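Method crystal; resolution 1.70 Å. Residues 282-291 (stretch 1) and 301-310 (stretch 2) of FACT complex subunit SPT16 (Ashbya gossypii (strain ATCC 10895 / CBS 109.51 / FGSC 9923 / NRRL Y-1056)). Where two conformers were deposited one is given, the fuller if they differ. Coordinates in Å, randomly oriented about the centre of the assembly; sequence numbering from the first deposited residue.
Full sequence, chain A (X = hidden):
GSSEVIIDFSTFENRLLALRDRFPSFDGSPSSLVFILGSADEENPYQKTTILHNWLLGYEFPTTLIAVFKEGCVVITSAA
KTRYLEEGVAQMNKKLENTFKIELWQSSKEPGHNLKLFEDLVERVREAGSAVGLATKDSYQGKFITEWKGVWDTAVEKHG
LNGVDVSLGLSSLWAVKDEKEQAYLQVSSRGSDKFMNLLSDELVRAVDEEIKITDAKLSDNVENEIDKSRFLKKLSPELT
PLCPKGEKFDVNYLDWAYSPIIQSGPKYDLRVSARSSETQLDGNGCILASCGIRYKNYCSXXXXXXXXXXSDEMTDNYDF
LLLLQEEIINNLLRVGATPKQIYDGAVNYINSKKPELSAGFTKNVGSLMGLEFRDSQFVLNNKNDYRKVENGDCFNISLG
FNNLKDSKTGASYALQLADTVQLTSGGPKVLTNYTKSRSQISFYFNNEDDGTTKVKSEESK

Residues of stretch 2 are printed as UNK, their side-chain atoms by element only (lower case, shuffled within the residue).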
ATOM      1  N   ASP A 282      19.600 -19.728   9.627  1.00 20.62           N
ATOM      2  CA  ASP A 282      19.619 -20.627  10.776  1.00 23.59           C
ATOM      3  C   ASP A 282      18.514 -21.651  10.583  1.00 23.38           C
ATOM      4  O   ASP A 282      17.335 -21.350  10.784  1.00 24.34           O
ATOM      5  CB  ASP A 282      19.454 -19.861  12.083  1.00 24.54           C
ATOM      6  CG  ASP A 282      19.446 -20.789  13.283  1.00 27.00           C
ATOM      7  OD1 ASP A 282      20.299 -21.686  13.318  1.00 29.23           O
ATOM      8  OD2 ASP A 282      18.581 -20.640  14.168  1.00 28.22           O
ATOM      9  N   GLY A 283      18.899 -22.865  10.198  1.00 23.80           N
ATOM     10  CA  GLY A 283      17.938 -23.908   9.869  1.00 24.29           C
ATOM     11  C   GLY A 283      17.421 -24.663  11.074  1.00 23.71           C
ATOM     12  O   GLY A 283      17.525 -25.886  11.139  1.00 25.48           O
ATOM     13  N   ASN A 284      16.856 -23.940  12.035  1.00 22.53           N
ATOM     14  CA  ASN A 284      16.305 -24.518  13.249  1.00 23.56           C
ATOM     15  C   ASN A 284      15.256 -23.569  13.797  1.00 20.38           C
ATOM     16  O   ASN A 284      15.341 -22.358  13.587  1.00 19.26           O
ATOM     17  CB  ASN A 284      17.373 -24.743  14.317  1.00 30.76           C
ATOM     18  CG  ASN A 284      17.815 -26.169  14.387  1.00 38.91           C
ATOM     19  OD1 ASN A 284      17.040 -27.056  14.769  1.00 42.24           O
ATOM     20  ND2 ASN A 284      19.066 -26.414  14.014  1.00 40.76           N
ATOM     21  N   GLY A 285      14.290 -24.127  14.521  1.00 19.74           N
ATOM     22  CA  GLY A 285      13.332 -23.284  15.232  1.00 18.94           C
ATOM     23  C   GLY A 285      12.431 -22.514  14.283  1.00 17.61           C
ATOM     24  O   GLY A 285      11.869 -23.080  13.342  1.00 20.06           O
ATOM     25  N   CYS A 286      12.275 -21.206  14.520  1.00 15.60           N
ATOM     26  CA  CYS A 286      11.364 -20.380  13.730  1.00 14.49           C
ATOM     27  C   CYS A 286      12.100 -19.564  12.664  1.00 16.45           C
ATOM     28  O   CYS A 286      13.158 -18.972  12.924  1.00 16.04           O
ATOM     29  CB  CYS A 286      10.560 -19.439  14.637  1.00 15.77           C
ATOM     30  SG  CYS A 286       9.539 -20.304  15.852  1.00 17.85           S
ATOM     31  N   ILE A 287      11.532 -19.541  11.457  1.00 16.50           N
ATOM     32  CA  ILE A 287      12.030 -18.722  10.357  1.00 14.32           C
ATOM     33  C   ILE A 287      10.874 -17.886   9.821  1.00 12.32           C
ATOM     34  O   ILE A 287       9.808 -18.429   9.498  1.00 14.03           O
ATOM     35  CB  ILE A 287      12.642 -19.585   9.243  1.00 14.41           C
ATOM     36  CG1 ILE A 287      13.771 -20.433   9.837  1.00 14.28           C
ATOM     37  CG2 ILE A 287      13.104 -18.705   8.066  1.00 13.14           C
ATOM     38  CD1 ILE A 287      14.345 -21.443   8.879  1.00 13.83           C
ATOM     39  N   LEU A 288      11.074 -16.572   9.748  1.00 11.93           N
ATOM     40  CA  LEU A 288      10.037 -15.645   9.321  1.00 12.35           C
ATOM     41  C   LEU A 288      10.233 -15.267   7.862  1.00 13.56           C
ATOM     42  O   LEU A 288      11.351 -14.959   7.427  1.00 13.57           O
ATOM     43  CB  LEU A 288      10.054 -14.372  10.166  1.00 14.68           C
ATOM     44  CG  LEU A 288      10.025 -14.552  11.690  1.00 15.37           C
ATOM     45  CD1 LEU A 288       9.878 -13.179  12.335  1.00 15.53           C
ATOM     46  CD2 LEU A 288       8.927 -15.486  12.153  1.00 14.98           C
ATOM     47  N   ALA A 289       9.134 -15.245   7.116  1.00 12.17           N
ATOM     48  CA  ALA A 289       9.182 -14.828   5.725  1.00 12.22           C
ATOM     49  C   ALA A 289       8.017 -13.904   5.423  1.00 12.88           C
ATOM     50  O   ALA A 289       6.913 -14.098   5.943  1.00 12.08           O
ATOM     51  CB  ALA A 289       9.139 -16.040   4.795  1.00 12.36           C
ATOM     52  N   SER A 290       8.276 -12.885   4.600  1.00 11.73           N
ATOM     53  CA  SER A 290       7.245 -11.930   4.203  1.00 10.40           C
ATOM     54  C   SER A 290       7.437 -11.560   2.743  1.00 12.54           C
ATOM     55  O   SER A 290       8.550 -11.237   2.324  1.00 12.81           O
ATOM     56  CB  SER A 290       7.293 -10.629   5.023  1.00 13.61           C
ATOM     57  OG  SER A 290       7.112 -10.836   6.409  1.00 14.72           O
ATOM     58  N   CYS A 291       6.350 -11.523   1.990  0.55 11.99           N
ATOM     59  CA  CYS A 291       6.500 -10.919   0.688  0.55 11.56           C
ATOM     60  C   CYS A 291       5.183 -10.272   0.315  0.55 11.39           C
ATOM     61  O   CYS A 291       4.122 -10.608   0.849  0.55 10.62           O
ATOM     62  CB  CYS A 291       6.977 -11.923  -0.364  0.55 13.24           C
ATOM     63  SG  CYS A 291       5.832 -13.203  -0.741  0.55 15.05           S
ATOM     64  N   UNK A 301      -0.024  -8.423   0.839  1.00 12.04           N
ATOM     65  CA  UNK A 301       1.015  -8.792   1.794  1.00 10.35           C
ATOM     66  C   UNK A 301       0.699 -10.178   2.325  1.00 12.01           C
ATOM     67  O   UNK A 301      -0.473 -10.508   2.526  1.00 13.36           O
ATOM     68  o   UNK A 301       3.413  -8.105   3.286  1.00 11.94           O
ATOM     69  n   UNK A 301       2.121  -8.233   5.141  1.00 11.60           N
ATOM     70  c   UNK A 301       1.098  -7.801   2.972  1.00 12.31           C
ATOM     71  c   UNK A 301       2.312  -8.042   3.821  1.00 11.17           C
ATOM     72  N   UNK A 302       1.742 -10.982   2.544  1.00 12.05           N
ATOM     73  CA  UNK A 302       1.601 -12.282   3.200  1.00 11.07           C
ATOM     74  C   UNK A 302       2.855 -12.512   4.027  1.00 11.37           C
ATOM     75  O   UNK A 302       3.963 -12.223   3.571  1.00 12.47           O
ATOM     76  c   UNK A 302       2.569 -13.586   1.199  1.00 12.66           C
ATOM     77  c   UNK A 302       1.384 -13.437   2.198  1.00 11.09           C
ATOM     78  c   UNK A 302       1.075 -14.750   2.952  1.00 12.65           C
ATOM     79  c   UNK A 302       0.633 -15.915   2.026  1.00 13.10           C
ATOM     80  N   UNK A 303       2.679 -13.000   5.254  1.00 10.36           N
ATOM     81  CA  UNK A 303       3.807 -13.372   6.103  1.00 10.18           C
ATOM     82  C   UNK A 303       3.526 -14.746   6.676  1.00 11.92           C
ATOM     83  O   UNK A 303       2.404 -15.033   7.099  1.00 12.41           O
ATOM     84  c   UNK A 303       4.060 -12.390   7.259  1.00 10.99           C
ATOM     85  o   UNK A 303       4.504 -11.132   6.784  1.00 14.04           O
ATOM     86  N   UNK A 304       4.551 -15.579   6.710  1.00 10.84           N
ATOM     87  CA  UNK A 304       4.415 -16.920   7.265  1.00 11.66           C
ATOM     88  C   UNK A 304       5.578 -17.163   8.207  1.00 13.94           C
ATOM     89  O   UNK A 304       6.653 -16.551   8.080  1.00 14.76           O
ATOM     90  c   UNK A 304       3.198 -17.891   5.239  1.00 12.76           C
ATOM     91  c   UNK A 304       4.403 -18.001   6.165  1.00 11.74           C
ATOM     92  n   UNK A 304       0.714 -18.320   5.211  1.00 13.67           N
ATOM     93  c   UNK A 304      -0.183 -17.336   5.183  1.00 14.66           C
ATOM     94  n   UNK A 304      -1.315 -17.479   4.494  1.00 15.35           N
ATOM     95  c   UNK A 304       1.943 -18.254   6.008  1.00 13.45           C
ATOM     96  n   UNK A 304       0.055 -16.197   5.858  1.00 11.89           N
ATOM     97  N   UNK A 305       5.365 -18.076   9.143  1.00 13.84           N
ATOM     98  CA  UNK A 305       6.437 -18.605   9.977  1.00 11.25           C
ATOM     99  C   UNK A 305       6.648 -20.062   9.582  1.00 12.64           C
ATOM    100  O   UNK A 305       5.679 -20.823   9.454  1.00 14.01           O
ATOM    101  c   UNK A 305       6.078 -18.509  11.466  1.00 13.59           C
ATOM    102  c   UNK A 305       7.220 -19.034  12.331  1.00 14.34           C
ATOM    103  o   UNK A 305       5.829 -17.149  11.820  1.00 13.97           O
ATOM    104  N   UNK A 306       7.897 -20.443   9.345  1.00 13.07           N
ATOM    105  CA  UNK A 306       8.232 -21.829   9.073  1.00 14.93           C
ATOM    106  C   UNK A 306       8.954 -22.385  10.296  1.00 16.48           C
ATOM    107  O   UNK A 306       9.741 -21.678  10.934  1.00 15.88           O
ATOM    108  c   UNK A 306       6.800 -21.575   4.764  1.00 16.78           C
ATOM    109  c   UNK A 306       8.677 -20.088   6.176  1.00 15.31           C
ATOM    110  c   UNK A 306       8.398 -21.375   6.591  1.00 14.87           C
ATOM    111  c   UNK A 306       7.092 -20.270   4.360  1.00 15.08           C
ATOM    112  c   UNK A 306       8.025 -19.530   5.081  1.00 13.44           C
ATOM    113  c   UNK A 306       7.451 -22.112   5.891  1.00 15.98           C
ATOM    114  c   UNK A 306       9.072 -21.947   7.805  1.00 15.42           C
ATOM    115  N   UNK A 307       8.621 -23.623  10.663  1.00 16.35           N
ATOM    116  CA  UNK A 307       9.162 -24.270  11.856  1.00 15.25           C
ATOM    117  C   UNK A 307      10.049 -25.435  11.436  1.00 18.35           C
ATOM    118  O   UNK A 307       9.617 -26.298  10.666  1.00 18.83           O
ATOM    119  c   UNK A 307       7.607 -22.647  13.957  1.00 13.98           C
ATOM    120  c   UNK A 307       8.039 -24.768  12.777  1.00 14.20           C
ATOM    121  c   UNK A 307       6.969 -23.755  13.177  1.00 13.27           C
ATOM    122  c   UNK A 307       5.877 -24.445  14.006  1.00 13.59           C
ATOM    123  N   UNK A 308      11.289 -25.442  11.920  1.00 17.94           N
ATOM    124  CA  UNK A 308      12.246 -26.512  11.643  1.00 19.54           C
ATOM    125  C   UNK A 308      12.535 -27.199  12.963  1.00 20.56           C
ATOM    126  O   UNK A 308      13.166 -26.604  13.844  1.00 18.89           O
ATOM    127  c   UNK A 308      13.553 -25.987  11.038  1.00 21.13           C
ATOM    128  c   UNK A 308      13.272 -24.992   9.898  1.00 23.41           C
ATOM    129  c   UNK A 308      14.456 -27.162  10.658  1.00 22.98           C
ATOM    130  c   UNK A 308      12.391 -25.522   8.812  1.00 26.15           C
ATOM    131  N   UNK A 309      12.106 -28.455  13.098  1.00 19.87           N
ATOM    132  CA  UNK A 309      12.265 -29.209  14.333  1.00 20.17           C
ATOM    133  C   UNK A 309      11.877 -28.359  15.548  1.00 20.47           C
ATOM    134  O   UNK A 309      12.653 -28.238  16.500  1.00 19.97           O
ATOM    135  o   UNK A 309      13.235 -31.713  13.301  1.00 31.75           O
ATOM    136  c   UNK A 309      14.034 -30.772  13.440  1.00 30.99           C
ATOM    137  o   UNK A 309      15.089 -30.672  12.776  1.00 33.84           O
ATOM    138  c   UNK A 309      13.697 -29.710  14.465  1.00 25.31           C
ATOM    139  N   UNK A 310      10.697 -27.747  15.532  1.00 19.54           N
ATOM    140  CA  UNK A 310      10.336 -26.797  16.593  1.00 18.53           C
ATOM    141  C   UNK A 310      10.200 -27.464  17.956  1.00 20.35           C
ATOM    142  O   UNK A 310       9.827 -28.634  18.067  1.00 20.36           O
ATOM    143  c   UNK A 310       8.982 -26.258  16.123  1.00 16.43           C
ATOM    144  c   UNK A 310       9.572 -27.977  14.605  1.00 18.69           C
ATOM    145  c   UNK A 310       8.403 -27.412  15.362  1.00 16.34           C
TER
HETATM  146  O   HOH W   1      14.933 -26.352  16.716  1.00 34.33           O

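Position 301 carries two carbons, the second bearing one oxygen and one nitrogen, the amide of a short side chain; the oxygen lies 3.6 Å from Cys 291 O. Amide and acid need the elements to separate them, and the nitrogen makes this Asn 301, both of whose amide atoms are hydrogen-bonded elsewhere in the structure.

Position 302 has four carbons, forked at the first, with one arm two carbons long. The one-carbon arm packs 3.8 Å from Cys 291 SG, while the backbone N and O both pair with Cys 291: Ile 302.

At position 303 a single carbon carries one oxygen, and that oxygen lies 2.7 Å from Ser 290 OG, a hydrogen bond in which either hydroxyl could be the donor; this is Ser 303.

Position 304 extends through three carbons and a nitrogen to a carbon bearing two more nitrogens, and its end leads away from stretch 1. This guanidinium defines Arg 304, whose NH1 donates to Ser 303 O at 2.9 Å.

At position 305 one carbon carries both an oxygen and a carbon. The oxygen approaches Leu 288 CD2 at 3.5 Å, and the terminal carbon lies 4.1 Å from Cys 286 CB; the branching is that of Thr 305.

Position 306 shows one carbon followed by a ring of six carbons with no oxygen. Ala 289 CB meets the ring at its edge, 3.7 Å from the nearest ring carbon, one of the two next to the ring atom farthest from CB; the residue is Phe 306 rather than tyrosine.

Position 307 has four carbons forked at the second, and one of its two terminal carbons lies 3.6 Å from Cys 286 SG; the residue is Leu 307.

Position 308 again has four carbons forked at the first, with a two-carbon arm. The inner carbon of that arm packs 3.8 Å from Ile 287 CD1, and the one-carbon arm lies 3.4 Å from Gly 283 O: Ile 308.

Position 309 bears two carbons, the second with two oxygens, and its CB is 4.3 Å from Asn 284 OD1; the carboxylate marks Asp 309.

Position 310 closes three carbons onto its own backbone N and makes no contact with stretch 1, and the ring identifies Pro 310.

The two strands run antiparallel, joined by paired backbone hydrogen bonds at alternating positions. Gly 285 N to Ile 308 O and Ile 287 N to Phe 306 O are each 2.8 Å; the ladder continues through Ala 289 with Arg 304 and Cys 291 with Ile 302. Alternation places the serine pair on the same face as Cys 286 and Leu 307, whereas Ile 287, Ala 289, Phe 306 and Ile 308 pack on the other. Backbone pairing thus sets the register, and side-chain contacts on both faces complement it.

Stretch 2 301-310: NISRTFLIDP
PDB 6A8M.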